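Local coordinates for extracellular solute-binding protein family 1 (Pseudothermotoga lettingae, PDB 5CI5) that probably serves as the sugar-binding component of an ABC transporter, capturing alpha-D-tagatose in a pocket for delivery to the transporter's membrane component, at residues A[87-92]-A[372-377]. Numbering follows the deposited sequence.
Sequences GGWVPT and PIPQYP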
loop_
_atom_site.group_PDB
_atom_site.type_symbol
_atom_site.label_atom_id
_atom_site.label_comp_id
_atom_site.label_asym_id
_atom_site.label_seq_id
_atom_site.Cartn_x
_atom_site.Cartn_y
_atom_site.Cartn_z
ATOM N N GLY A 87 4.587 -2.255 5.295
ATOM C CA GLY A 87 3.577 -2.900 6.114
ATOM C C GLY A 87 4.052 -4.187 6.760
ATOM O O GLY A 87 3.560 -5.280 6.448
ATOM N N GLY A 88 5.000 -4.053 7.681
ATOM C CA GLY A 88 5.376 -5.143 8.569
ATOM C C GLY A 88 6.450 -6.097 8.095
ATOM O O GLY A 88 6.904 -6.964 8.869
ATOM N N TRP A 89 6.853 -6.029 6.833
ATOM C CA TRP A 89 7.821 -7.027 6.375
ATOM C C TRP A 89 9.194 -6.841 7.021
ATOM O O TRP A 89 9.874 -7.831 7.296
ATOM C CB TRP A 89 8.017 -7.007 4.865
ATOM C CG TRP A 89 6.811 -7.295 4.012
ATOM C CD1 TRP A 89 5.475 -7.306 4.386
ATOM C CD2 TRP A 89 6.833 -7.623 2.621
ATOM N NE1 TRP A 89 4.691 -7.587 3.297
ATOM C CE2 TRP A 89 5.493 -7.795 2.206
ATOM C CE3 TRP A 89 7.855 -7.797 1.693
ATOM C CZ2 TRP A 89 5.160 -8.109 0.897
ATOM C CZ3 TRP A 89 7.523 -8.100 0.387
ATOM C CH2 TRP A 89 6.187 -8.263 0.005
ATOM N N VAL A 90 9.637 -5.602 7.218
ATOM C CA VAL A 90 11.001 -5.409 7.691
ATOM C C VAL A 90 11.164 -5.953 9.124
ATOM O O VAL A 90 12.085 -6.721 9.408
ATOM C CB VAL A 90 11.419 -3.930 7.539
ATOM C CG1 VAL A 90 12.744 -3.689 8.185
ATOM C CG2 VAL A 90 11.512 -3.624 6.061
ATOM N N PRO A 91 10.238 -5.637 10.031
ATOM C CA PRO A 91 10.329 -6.293 11.353
ATOM C C PRO A 91 10.257 -7.810 11.315
ATOM O O PRO A 91 10.994 -8.481 12.056
ATOM C CB PRO A 91 9.124 -5.705 12.104
ATOM C CG PRO A 91 8.948 -4.372 11.483
ATOM C CD PRO A 91 9.219 -4.576 10.017
ATOM N N THR A 92 9.406 -8.363 10.450
ATOM C CA THR A 92 9.298 -9.810 10.314
ATOM C C THR A 92 10.660 -10.413 9.900
ATOM O O THR A 92 11.150 -11.382 10.516
ATOM C CB THR A 92 8.238 -10.181 9.280
ATOM O OG1 THR A 92 6.978 -9.661 9.708
ATOM C CG2 THR A 92 8.117 -11.670 9.095
ATOM N N PRO A 372 4.195 -2.669 13.584
ATOM C CA PRO A 372 5.564 -3.023 13.143
ATOM C C PRO A 372 6.119 -4.187 13.960
ATOM O O PRO A 372 7.094 -4.058 14.726
ATOM C CB PRO A 372 6.345 -1.718 13.369
ATOM C CG PRO A 372 5.668 -1.121 14.546
ATOM C CD PRO A 372 4.194 -1.404 14.339
ATOM N N ILE A 373 5.481 -5.340 13.794
ATOM C CA ILE A 373 5.802 -6.530 14.580
ATOM C C ILE A 373 5.922 -7.725 13.676
ATOM O O ILE A 373 5.304 -7.787 12.594
ATOM C CB ILE A 373 4.731 -6.785 15.685
ATOM C CG1 ILE A 373 3.379 -7.143 15.048
ATOM C CG2 ILE A 373 4.630 -5.563 16.596
ATOM C CD1 ILE A 373 2.258 -7.438 16.046
ATOM N N PRO A 374 6.720 -8.707 14.102
ATOM C CA PRO A 374 7.005 -9.855 13.245
ATOM C C PRO A 374 5.794 -10.724 12.986
ATOM O O PRO A 374 5.807 -11.534 12.060
ATOM C CB PRO A 374 8.083 -10.627 14.037
ATOM C CG PRO A 374 8.473 -9.784 15.156
ATOM C CD PRO A 374 7.412 -8.790 15.406
ATOM N N GLN A 375 4.756 -10.573 13.802
ATOM C CA GLN A 375 3.543 -11.352 13.646
ATOM C C GLN A 375 2.598 -10.792 12.571
ATOM O O GLN A 375 1.582 -11.430 12.259
ATOM C CB GLN A 375 2.774 -11.410 14.967
ATOM C CG GLN A 375 3.496 -12.182 16.052
ATOM C CD GLN A 375 4.479 -11.358 16.827
ATOM O OE1 GLN A 375 4.687 -10.169 16.579
ATOM N NE2 GLN A 375 5.110 -12.002 17.802
ATOM N N TYR A 376 2.891 -9.602 12.030
ATOM C CA TYR A 376 1.871 -8.910 11.252
ATOM C C TYR A 376 1.412 -9.743 10.017
ATOM O O TYR A 376 0.217 -9.858 9.755
ATOM C CB TYR A 376 2.319 -7.508 10.818
ATOM C CG TYR A 376 1.253 -6.946 9.907
ATOM C CD1 TYR A 376 -0.001 -6.615 10.417
ATOM C CD2 TYR A 376 1.432 -6.884 8.536
ATOM C CE1 TYR A 376 -1.006 -6.176 9.600
ATOM C CE2 TYR A 376 0.416 -6.451 7.715
ATOM C CZ TYR A 376 -0.794 -6.108 8.247
ATOM O OH TYR A 376 -1.824 -5.722 7.435
ATOM N N PRO A 377 2.340 -10.322 9.238
ATOM C CA PRO A 377 1.813 -11.038 8.064
ATOM C C PRO A 377 0.814 -12.152 8.384
ATOM O O PRO A 377 -0.198 -12.286 7.677
ATOM C CB PRO A 377 3.082 -11.598 7.416
ATOM C CG PRO A 377 4.106 -10.535 7.720
ATOM C CD PRO A 377 3.789 -10.110 9.153
#
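Gly88 O is gripped twice by Thr92, once by OG1 at 2.8 Å and once by the backbone N at 3.3 Å, the two donors arriving from opposite faces of the carbonyl plane. Gly88 is the N-cap of helix 89-95, and here that helix start meets the turn leading into helix 376-391 of a periplasmic-binding-protein fold. Thr92 places OG1 beside its own backbone N (chi1 -60°), which directs the hydroxyl back along the helix to Gly88 O, with a C=O...OG1 angle of 149°. Thr92 OG1 also lies 3.3 Å from Pro377 CD and 3.2 Å from Pro374 O, the latter a contact and not a bond: packing joins the segments. A valine in place of Thr92 would probably leave Gly88 O with the backbone N alone and set a methyl against Pro377 CD. Pro91 CB and CG both pack on Pro372 O at 3.7 Å, and Pro91 CG meets Pro372 CB at 4.2 Å. A type I beta turn from Ile373 to Tyr376 orients the partner segment, and Tyr376 N closes it on Ile373 O. Gly88 also makes room for Tyr376: a CB there would clash with ring atom CD2 and, at phi 88°, jam against Gly87 O. Near the bound tagatose, the Gly87 N-H is hydrogen-bonded to Asp85 OD1 and Tyr376 OH to Glu190 OE2, both pocket residues; Tyr376 CD2 rests 3.4 Å from Gly87 O, which approaches the ring obliquely.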